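Local atomic coordinates of tylactone synthase starter module and modules 1 & 2 (Streptomyces fradiae, PDB entry 2Z5L), a protein that probably reduces the beta-keto group of a growing polyketide chain with NADPH, setting its chirality in tylosin assembly. Residues 31-36 / 150-155; 141-146 / 222-227; 217-222 / 233-238; 448-453 / 487-492. One frame throughout, in Å; residues are numbered along the deposited sequence.

Interactions 1, 2 and 3 cluster around the same strands, whereas interaction 4 lies away from them, its centre about 25 Å or more from theirs. Interactions 2 and 3 are buried and share helix 214-224, whose successive turns lean on strands 140-147 and 232-236; Val223 CG1 in the one lies 3.8 Å from Val233 CG2 in the other. Interaction 1 is a surface contact, linked to interaction 3 through Ala234, which meets both Trp33 and Val152. Tryptophan faces with a methyl lying over them mark interactions 1 and 2, and interaction 3 is mainly aliphatic, with no hydrogen bond across it. Interaction 4, also buried, depends instead on an arginine holding a threonine hydroxyl between two helices.

Interaction 1 (31-36 / 150-155); sequences VTWKAL and VAVVPG
A CH-pi contact at the surface joins Trp33, on strand 28-35, to Val152 in the loop that leads from strand 140-147 to helix 160-175. Val152 puts CG2 over the five-membered part of the indole, 3.3 Å from that ring's centroid and only 10° off its normal. Its other methyl lies on the same face, over the root of the ring: CG1 is 3.5 Å from Trp33 CG and 3.6 Å from Trp33 CB. With CG1 anti to the backbone N (chi1 -179°), both methyls are turned onto that one face of the indole. Val150, two residues earlier, works at the benzo end, where its CG2 approaches Trp33 CZ2 to 3.4 Å. Both valines cross the tryptophan side chain at about a right angle, and between them they touch both rings of the indole. The loop is itself held in shape, since Glu156 OE1 takes hydrogen bonds from the backbone N atoms of Val152 and Val153. Strand 28-35 pairs with strand 239-247 through Thr32 and Lys34, Arg243 of that strand touches the Trp33 side chain, and Ala234 of strand 232-236 packs against both Trp33 and Val152.

Interaction 2 (141-146 / 222-227); sequences RVWALT and AVLAGR
Trp143 meets Leu224 and Val223 where a helix packs on the parallel strands of the Rossmann-like alpha/beta region in the N-terminal half of the chain. Trp143 stands on strand 140-147, and its two partners belong to the last turn of helix 214-224. Leu224 CD2 lies over one indole face, 3.6 Å from the centroid of the five-membered ring and 23° off its normal. That offset carries the methyl toward the root of the ring, where it is 3.4 Å from Trp143 CG and 3.5 Å from Trp143 CD2. The leucine and tryptophan side chains run past each other in opposite directions, and of the leucine only CD2 comes within 4.2 Å of the indole. Trp143 CB points toward the helix, and CG sits anti to the carbonyl carbon (chi1 -79°). Ile184 of the adjacent strand 180-186 touches Trp143, Val223 and Leu224 alike and packs in the same cluster, while Leu70 of helix 60-71 packs on Leu224. The helix stops here: Ala225 is the first residue to leave helical angles, and Gly226 N bonds back to Val223 O at 3.1 Å. At the far end of the indole, Val223 CG1 comes within 3.7 Å of Trp143 CZ3.

Interaction 3 (217-222 / 233-238); sequences LELAAA and VAVRAS
Leu219 and Val235 form the centre of a helix-on-strand contact consistent with a Rossmann-type beta-alpha-beta crossover, in which helix 214-224 follows strand 180-186 in sequence, precedes its parallel neighbour 232-236 and packs against both. The closest pair is Leu219 CD1 and Val235 CG1 at 3.5 Å, tighter than ordinary van der Waals packing. The same valine methyl also lies 3.7 Å from Leu219 CB, so it is in touch with both the base and one tip of the leucine. Val235 keeps CG1 anti to its backbone N (chi1 178°), which leaves CG2 to reach the helix backbone, 4.1 Å from Ala220 N. Beyond the methyl pair, Leu219 CD1 rests 3.8 Å from Arg236 O. The short helix and strand segments run nearly antiparallel, at 158°, with their axes 8.4 Å apart. Ile240 of strand 239-247 touches both Leu219 and Val235, while Ile184 and Leu186 of strand 180-186 pack on Val235 and Ala220 respectively. Arg236 turns its CB away from the helix, and its guanidinium makes salt bridges through NH2 to Asp185 and Glu156. The same group folds back on its own strand: Arg236 NH1 donates to Val235 O at 3.0 Å, from above the carbonyl plane.

Interaction 4 (448-453 / 487-492); sequences SRRGLR and PATNAI
Hydrogen bonding carries most of this buried contact between the end of helix 442-450 and helix 482-492. Arg450 holds Thr489 side-on, with two nitrogens converging on one oxygen: NH1 donates to Thr489 OG1 at 2.9 Å and NE donates to the same Thr489 OG1 at 3.1 Å. The hydroxyl oxygen lies at the edge of the guanidinium, 5° out of its plane, and neither bond is straight, at 153° for NH1 and 144° for NE. CG lies anti to the carbonyl carbon, and the arginine chain is extended at chi2 and bends at chi3. Thr489 OG1 also bonds to the backbone oxygen of Phe485, one turn back in its own helix. Van der Waals touches are slighter: Ala488 CB faces the backbone at 4.2 Å from Arg450 O, and Thr489 CG2 lies beside Arg450 NH1 at 3.3 Å. Gly451, at positive phi, ends the first helix in a Schellman motif, with Gly451 N bonded to Ser448 O. On its remaining nitrogen, NH2, Arg450 bonds to Asn398 OD1. The guanidinium is thus held by neutral oxygens, none of them a carboxylate, which fix its plane and probably stabilise its charge, while the threonine hydroxyl accepts from the arginine and gives its proton to Phe485 O.

Interaction 1 (31-36 / 150-155)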
# COMPACT_ATOMS: atom_id res chain seq x y z
N VAL A 31 -3.89 -10.13 5.46
CA VAL A 31 -2.49 -10.50 5.38
C VAL A 31 -2.00 -11.10 6.69
O VAL A 31 -2.08 -10.48 7.75
CB VAL A 31 -1.61 -9.28 5.03
CG1 VAL A 31 -0.14 -9.69 5.04
CG2 VAL A 31 -2.00 -8.75 3.66
N THR A 32 -1.50 -12.33 6.59
CA THR A 32 -0.97 -13.04 7.74
C THR A 32 0.49 -13.37 7.49
O THR A 32 1.01 -13.18 6.38
CB THR A 32 -1.75 -14.36 7.98
OG1 THR A 32 -1.79 -15.13 6.76
CG2 THR A 32 -3.16 -14.07 8.45
N TRP A 33 1.14 -13.90 8.52
CA TRP A 33 2.55 -14.24 8.42
C TRP A 33 2.84 -15.71 8.71
O TRP A 33 2.77 -16.14 9.86
CB TRP A 33 3.36 -13.35 9.36
CG TRP A 33 3.36 -11.91 8.97
CD1 TRP A 33 2.66 -10.88 9.55
CD2 TRP A 33 4.11 -11.32 7.90
NE1 TRP A 33 2.93 -9.70 8.91
CE2 TRP A 33 3.82 -9.94 7.89
CE3 TRP A 33 5.01 -11.84 6.95
CZ2 TRP A 33 4.39 -9.06 6.97
CZ3 TRP A 33 5.58 -10.96 6.03
CH2 TRP A 33 5.27 -9.59 6.04
N LYS A 34 3.18 -16.46 7.67
CA LYS A 34 3.48 -17.88 7.84
C LYS A 34 4.96 -18.08 8.11
O LYS A 34 5.80 -17.85 7.24
CB LYS A 34 3.07 -18.66 6.58
CG LYS A 34 3.28 -20.16 6.69
CD LYS A 34 2.74 -20.89 5.47
CE LYS A 34 2.92 -22.40 5.61
NZ LYS A 34 3.85 -22.97 4.58
N ALA A 35 5.29 -18.50 9.33
CA ALA A 35 6.67 -18.74 9.73
C ALA A 35 7.29 -19.82 8.85
O ALA A 35 6.94 -21.00 8.96
CB ALA A 35 6.73 -19.15 11.20
N LEU A 36 8.20 -19.42 7.98
CA LEU A 36 8.86 -20.34 7.06
C LEU A 36 9.86 -21.23 7.78
O LEU A 36 10.11 -22.36 7.36
CB LEU A 36 9.56 -19.56 5.95
CG LEU A 36 8.69 -18.74 5.00
CD1 LEU A 36 9.57 -17.80 4.21
CD2 LEU A 36 7.90 -19.65 4.07
N VAL A 150 6.61 -3.85 8.43
CA VAL A 150 5.39 -4.61 8.67
C VAL A 150 5.35 -5.17 10.09
O VAL A 150 6.37 -5.59 10.62
CB VAL A 150 5.30 -5.78 7.68
CG1 VAL A 150 5.13 -5.26 6.26
CG2 VAL A 150 6.56 -6.62 7.79
N ALA A 151 4.16 -5.18 10.69
CA ALA A 151 3.98 -5.70 12.04
C ALA A 151 3.64 -7.19 11.99
O ALA A 151 2.54 -7.57 11.60
CB ALA A 151 2.86 -4.94 12.74
N VAL A 152 4.59 -8.03 12.39
CA VAL A 152 4.40 -9.48 12.38
C VAL A 152 4.10 -10.06 13.76
O VAL A 152 3.36 -11.04 13.88
CB VAL A 152 5.64 -10.21 11.82
CG1 VAL A 152 5.40 -11.71 11.79
CG2 VAL A 152 5.98 -9.69 10.43
N VAL A 153 4.68 -9.46 14.79
CA VAL A 153 4.50 -9.91 16.17
C VAL A 153 3.80 -8.83 17.00
O VAL A 153 3.90 -7.64 16.69
CB VAL A 153 5.87 -10.26 16.84
CG1 VAL A 153 6.59 -11.32 16.02
CG2 VAL A 153 6.73 -9.00 16.96
N PRO A 154 3.08 -9.22 18.07
CA PRO A 154 2.36 -8.28 18.93
C PRO A 154 3.24 -7.17 19.50
O PRO A 154 4.34 -7.42 19.99
CB PRO A 154 1.79 -9.18 20.03
CG PRO A 154 1.56 -10.48 19.30
CD PRO A 154 2.83 -10.61 18.49
N GLY A 155 2.75 -5.94 19.42
CA GLY A 155 3.50 -4.81 19.93
C GLY A 155 4.08 -3.91 18.85
O GLY A 155 3.95 -2.68 18.92

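Interaction 2 (141-146 / 222-227)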
# COMPACT_ATOMS: atom_id res chain seq x y z
N ARG A 141 19.59 -9.06 -9.46
CA ARG A 141 18.48 -9.22 -8.53
C ARG A 141 18.50 -8.09 -7.51
O ARG A 141 19.51 -7.88 -6.83
CB ARG A 141 18.55 -10.57 -7.79
CG ARG A 141 18.23 -11.79 -8.64
CD ARG A 141 16.79 -11.76 -9.13
NE ARG A 141 16.53 -12.80 -10.11
CZ ARG A 141 15.34 -13.00 -10.68
NH1 ARG A 141 14.31 -12.24 -10.35
NH2 ARG A 141 15.18 -13.97 -11.58
N VAL A 142 17.40 -7.36 -7.41
CA VAL A 142 17.33 -6.25 -6.47
C VAL A 142 16.56 -6.64 -5.23
O VAL A 142 15.39 -7.01 -5.31
CB VAL A 142 16.66 -5.01 -7.11
CG1 VAL A 142 16.71 -3.84 -6.12
CG2 VAL A 142 17.38 -4.65 -8.41
N TRP A 143 17.22 -6.56 -4.09
CA TRP A 143 16.56 -6.89 -2.84
C TRP A 143 16.52 -5.64 -1.98
O TRP A 143 17.53 -4.97 -1.79
CB TRP A 143 17.31 -8.01 -2.13
CG TRP A 143 17.02 -9.36 -2.70
CD1 TRP A 143 17.58 -9.92 -3.81
CD2 TRP A 143 16.07 -10.30 -2.21
NE1 TRP A 143 17.03 -11.16 -4.04
CE2 TRP A 143 16.10 -11.42 -3.06
CE3 TRP A 143 15.19 -10.30 -1.12
CZ2 TRP A 143 15.28 -12.54 -2.87
CZ3 TRP A 143 14.38 -11.41 -0.92
CH2 TRP A 143 14.43 -12.52 -1.79
N ALA A 144 15.34 -5.31 -1.47
CA ALA A 144 15.20 -4.14 -0.64
C ALA A 144 15.03 -4.54 0.82
O ALA A 144 14.07 -5.23 1.17
CB ALA A 144 14.02 -3.29 -1.09
N LEU A 145 15.96 -4.11 1.66
CA LEU A 145 15.90 -4.41 3.08
C LEU A 145 15.21 -3.25 3.77
O LEU A 145 15.39 -2.10 3.38
CB LEU A 145 17.29 -4.60 3.66
CG LEU A 145 18.11 -5.73 3.01
CD1 LEU A 145 19.43 -5.87 3.76
CD2 LEU A 145 17.34 -7.02 3.04
N THR A 146 14.41 -3.55 4.79
CA THR A 146 13.69 -2.53 5.54
C THR A 146 13.64 -2.93 7.00
O THR A 146 14.11 -4.00 7.38
CB THR A 146 12.25 -2.36 5.04
OG1 THR A 146 11.48 -3.52 5.38
CG2 THR A 146 12.23 -2.18 3.52
N ALA A 222 20.12 -15.92 4.22
CA ALA A 222 19.47 -17.16 3.80
C ALA A 222 18.36 -16.85 2.80
O ALA A 222 18.22 -17.53 1.78
CB ALA A 222 18.90 -17.88 5.00
N VAL A 223 17.58 -15.82 3.10
CA VAL A 223 16.48 -15.42 2.23
C VAL A 223 17.02 -15.07 0.85
O VAL A 223 16.43 -15.42 -0.16
CB VAL A 223 15.75 -14.19 2.79
CG1 VAL A 223 14.57 -13.83 1.90
CG2 VAL A 223 15.29 -14.46 4.21
N LEU A 224 18.14 -14.36 0.82
CA LEU A 224 18.75 -13.96 -0.44
C LEU A 224 19.15 -15.18 -1.26
O LEU A 224 18.96 -15.21 -2.48
CB LEU A 224 19.97 -13.09 -0.17
CG LEU A 224 19.69 -11.82 0.62
CD1 LEU A 224 20.99 -11.19 1.07
CD2 LEU A 224 18.88 -10.85 -0.22
N ALA A 225 19.70 -16.18 -0.59
CA ALA A 225 20.14 -17.40 -1.25
C ALA A 225 19.11 -18.52 -1.10
O ALA A 225 19.42 -19.69 -1.27
CB ALA A 225 21.48 -17.85 -0.69
N GLY A 226 17.88 -18.13 -0.77
CA GLY A 226 16.82 -19.12 -0.59
C GLY A 226 16.47 -19.86 -1.86
O GLY A 226 16.70 -19.36 -2.97
N ARG A 227 15.90 -21.05 -1.70
CA ARG A 227 15.50 -21.88 -2.83
C ARG A 227 14.07 -21.54 -3.24
O ARG A 227 13.71 -21.61 -4.42
CB ARG A 227 15.60 -23.37 -2.48
CG ARG A 227 16.98 -23.80 -1.98
CD ARG A 227 17.18 -25.31 -2.10
NE ARG A 227 17.15 -25.74 -3.50
CZ ARG A 227 17.29 -27.00 -3.91
NH1 ARG A 227 17.48 -27.97 -3.03
NH2 ARG A 227 17.24 -27.29 -5.21

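Interaction 3 (217-222 / 233-238)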
# COMPACT_ATOMS: atom_id res chain seq x y z
N LEU A 217 20.99 -11.15 10.87
CA LEU A 217 21.66 -10.93 9.59
C LEU A 217 21.84 -12.27 8.88
O LEU A 217 21.75 -12.34 7.65
CB LEU A 217 23.02 -10.28 9.81
CG LEU A 217 23.01 -8.87 10.39
CD1 LEU A 217 24.43 -8.41 10.57
CD2 LEU A 217 22.23 -7.92 9.47
N GLU A 218 22.07 -13.32 9.65
CA GLU A 218 22.25 -14.65 9.09
C GLU A 218 21.02 -15.07 8.32
O GLU A 218 21.11 -15.42 7.14
CB GLU A 218 22.53 -15.66 10.21
CG GLU A 218 23.88 -16.37 10.10
CD GLU A 218 24.03 -17.16 8.82
OE1 GLU A 218 24.13 -16.54 7.73
OE2 GLU A 218 24.03 -18.42 8.89
N LEU A 219 19.86 -15.04 8.98
CA LEU A 219 18.60 -15.41 8.35
C LEU A 219 18.40 -14.61 7.06
O LEU A 219 18.00 -15.15 6.03
CB LEU A 219 17.43 -15.16 9.31
CG LEU A 219 17.39 -15.93 10.63
CD1 LEU A 219 16.23 -15.43 11.50
CD2 LEU A 219 17.24 -17.41 10.36
N ALA A 220 18.70 -13.31 7.14
CA ALA A 220 18.57 -12.41 6.00
C ALA A 220 19.28 -12.96 4.78
O ALA A 220 18.71 -13.05 3.70
CB ALA A 220 19.13 -11.04 6.36
N ALA A 221 20.54 -13.32 4.96
CA ALA A 221 21.35 -13.87 3.88
C ALA A 221 20.70 -15.13 3.33
O ALA A 221 20.74 -15.38 2.12
CB ALA A 221 22.75 -14.18 4.38
N ALA A 222 20.12 -15.92 4.22
CA ALA A 222 19.47 -17.16 3.80
C ALA A 222 18.36 -16.85 2.80
O ALA A 222 18.22 -17.53 1.78
CB ALA A 222 18.90 -17.88 5.00
N VAL A 233 9.68 -11.53 2.94
CA VAL A 233 9.96 -12.18 4.21
C VAL A 233 10.28 -11.19 5.33
O VAL A 233 10.80 -10.10 5.09
CB VAL A 233 11.16 -13.16 4.05
CG1 VAL A 233 11.41 -13.92 5.34
CG2 VAL A 233 10.88 -14.12 2.90
N ALA A 234 9.95 -11.57 6.56
CA ALA A 234 10.21 -10.73 7.71
C ALA A 234 11.08 -11.52 8.68
O ALA A 234 10.67 -12.57 9.18
CB ALA A 234 8.90 -10.34 8.38
N VAL A 235 12.28 -11.03 8.93
CA VAL A 235 13.19 -11.71 9.83
C VAL A 235 13.02 -11.22 11.26
O VAL A 235 13.16 -10.03 11.54
CB VAL A 235 14.66 -11.50 9.40
CG1 VAL A 235 15.59 -12.19 10.39
CG2 VAL A 235 14.87 -12.05 8.00
N ARG A 236 12.72 -12.15 12.16
CA ARG A 236 12.52 -11.85 13.57
C ARG A 236 13.32 -12.85 14.40
O ARG A 236 13.77 -13.87 13.87
CB ARG A 236 11.03 -11.94 13.92
CG ARG A 236 10.16 -10.87 13.27
CD ARG A 236 10.41 -9.51 13.91
NE ARG A 236 9.55 -8.47 13.34
CZ ARG A 236 9.71 -7.93 12.14
NH1 ARG A 236 10.69 -8.34 11.35
NH2 ARG A 236 8.87 -7.00 11.71
N ALA A 237 13.49 -12.55 15.69
CA ALA A 237 14.23 -13.44 16.59
C ALA A 237 13.58 -14.82 16.57
O ALA A 237 14.26 -15.85 16.66
CB ALA A 237 14.21 -12.89 18.00
N SER A 238 12.27 -14.83 16.41
CA SER A 238 11.49 -16.05 16.37
C SER A 238 11.82 -16.82 15.09
O SER A 238 11.59 -18.02 15.00
CB SER A 238 10.00 -15.69 16.39
OG SER A 238 9.76 -14.59 17.25

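Interaction 4 (448-453 / 487-492)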
# COMPACT_ATOMS: atom_id res chain seq x y z
N SER A 448 -8.42 -6.58 -14.22
CA SER A 448 -9.58 -7.19 -14.83
C SER A 448 -9.23 -8.51 -15.50
O SER A 448 -9.80 -9.55 -15.17
CB SER A 448 -10.19 -6.23 -15.85
OG SER A 448 -11.49 -6.67 -16.23
N ARG A 449 -8.28 -8.47 -16.42
CA ARG A 449 -7.87 -9.68 -17.14
C ARG A 449 -7.31 -10.74 -16.20
O ARG A 449 -7.55 -11.93 -16.39
CB ARG A 449 -6.84 -9.34 -18.22
CG ARG A 449 -7.42 -8.53 -19.39
CD ARG A 449 -8.51 -9.32 -20.12
NE ARG A 449 -9.37 -8.47 -20.94
CZ ARG A 449 -8.95 -7.74 -21.98
NH1 ARG A 449 -7.67 -7.76 -22.33
NH2 ARG A 449 -9.82 -7.00 -22.66
N ARG A 450 -6.59 -10.31 -15.18
CA ARG A 450 -6.02 -11.25 -14.23
C ARG A 450 -7.11 -12.02 -13.46
O ARG A 450 -6.83 -13.03 -12.82
CB ARG A 450 -5.09 -10.53 -13.24
CG ARG A 450 -3.76 -10.05 -13.85
CD ARG A 450 -2.97 -9.18 -12.85
NE ARG A 450 -2.56 -9.91 -11.66
CZ ARG A 450 -2.03 -9.35 -10.58
NH1 ARG A 450 -1.69 -10.10 -9.53
NH2 ARG A 450 -1.84 -8.03 -10.52
N GLY A 451 -8.35 -11.54 -13.54
CA GLY A 451 -9.43 -12.23 -12.84
C GLY A 451 -10.27 -11.46 -11.83
O GLY A 451 -11.15 -12.05 -11.20
N LEU A 452 -10.02 -10.16 -11.66
CA LEU A 452 -10.83 -9.40 -10.71
C LEU A 452 -12.14 -9.00 -11.36
O LEU A 452 -12.18 -8.68 -12.55
CB LEU A 452 -10.12 -8.12 -10.25
CG LEU A 452 -8.86 -8.21 -9.39
CD1 LEU A 452 -8.69 -6.89 -8.66
CD2 LEU A 452 -8.96 -9.33 -8.41
N ARG A 453 -13.21 -9.01 -10.58
CA ARG A 453 -14.53 -8.65 -11.08
C ARG A 453 -15.01 -7.38 -10.38
O ARG A 453 -14.74 -7.17 -9.20
CB ARG A 453 -15.51 -9.79 -10.82
CG ARG A 453 -15.21 -11.03 -11.65
CD ARG A 453 -16.05 -12.24 -11.22
NE ARG A 453 -15.79 -12.65 -9.84
CZ ARG A 453 -15.92 -13.90 -9.40
NH1 ARG A 453 -16.32 -14.85 -10.23
NH2 ARG A 453 -15.68 -14.19 -8.13
N PRO A 487 -3.34 -18.73 -11.86
CA PRO A 487 -2.50 -19.09 -13.01
C PRO A 487 -1.90 -17.89 -13.73
O PRO A 487 -0.73 -17.91 -14.12
CB PRO A 487 -3.46 -19.89 -13.89
CG PRO A 487 -4.78 -19.25 -13.61
CD PRO A 487 -4.75 -19.08 -12.11
N ALA A 488 -2.70 -16.84 -13.90
CA ALA A 488 -2.27 -15.63 -14.59
C ALA A 488 -1.14 -14.92 -13.85
O ALA A 488 -0.08 -14.65 -14.41
CB ALA A 488 -3.45 -14.68 -14.76
N THR A 489 -1.39 -14.60 -12.59
CA THR A 489 -0.43 -13.92 -11.76
C THR A 489 0.85 -14.74 -11.63
O THR A 489 1.94 -14.19 -11.49
CB THR A 489 -1.03 -13.65 -10.38
OG1 THR A 489 -2.19 -12.82 -10.54
CG2 THR A 489 -0.03 -12.97 -9.47
N ASN A 490 0.72 -16.05 -11.69
CA ASN A 490 1.88 -16.91 -11.56
C ASN A 490 2.69 -16.96 -12.85
O ASN A 490 3.90 -17.18 -12.82
CB ASN A 490 1.46 -18.32 -11.13
CG ASN A 490 2.64 -19.17 -10.72
OD1 ASN A 490 2.86 -19.41 -9.53
ND2 ASN A 490 3.39 -19.66 -11.71
N ALA A 491 2.03 -16.74 -13.98
CA ALA A 491 2.69 -16.74 -15.28
C ALA A 491 3.65 -15.55 -15.38
O ALA A 491 4.69 -15.63 -16.04
CB ALA A 491 1.66 -16.68 -16.39
N ILE A 492 3.27 -14.44 -14.76
CA ILE A 492 4.08 -13.22 -14.76
C ILE A 492 5.19 -13.38 -13.73
O ILE A 492 6.36 -13.16 -14.03
CB ILE A 492 3.25 -11.97 -14.37
CG1 ILE A 492 2.07 -11.80 -15.33
CG2 ILE A 492 4.13 -10.72 -14.39
CD1 ILE A 492 1.07 -10.74 -14.88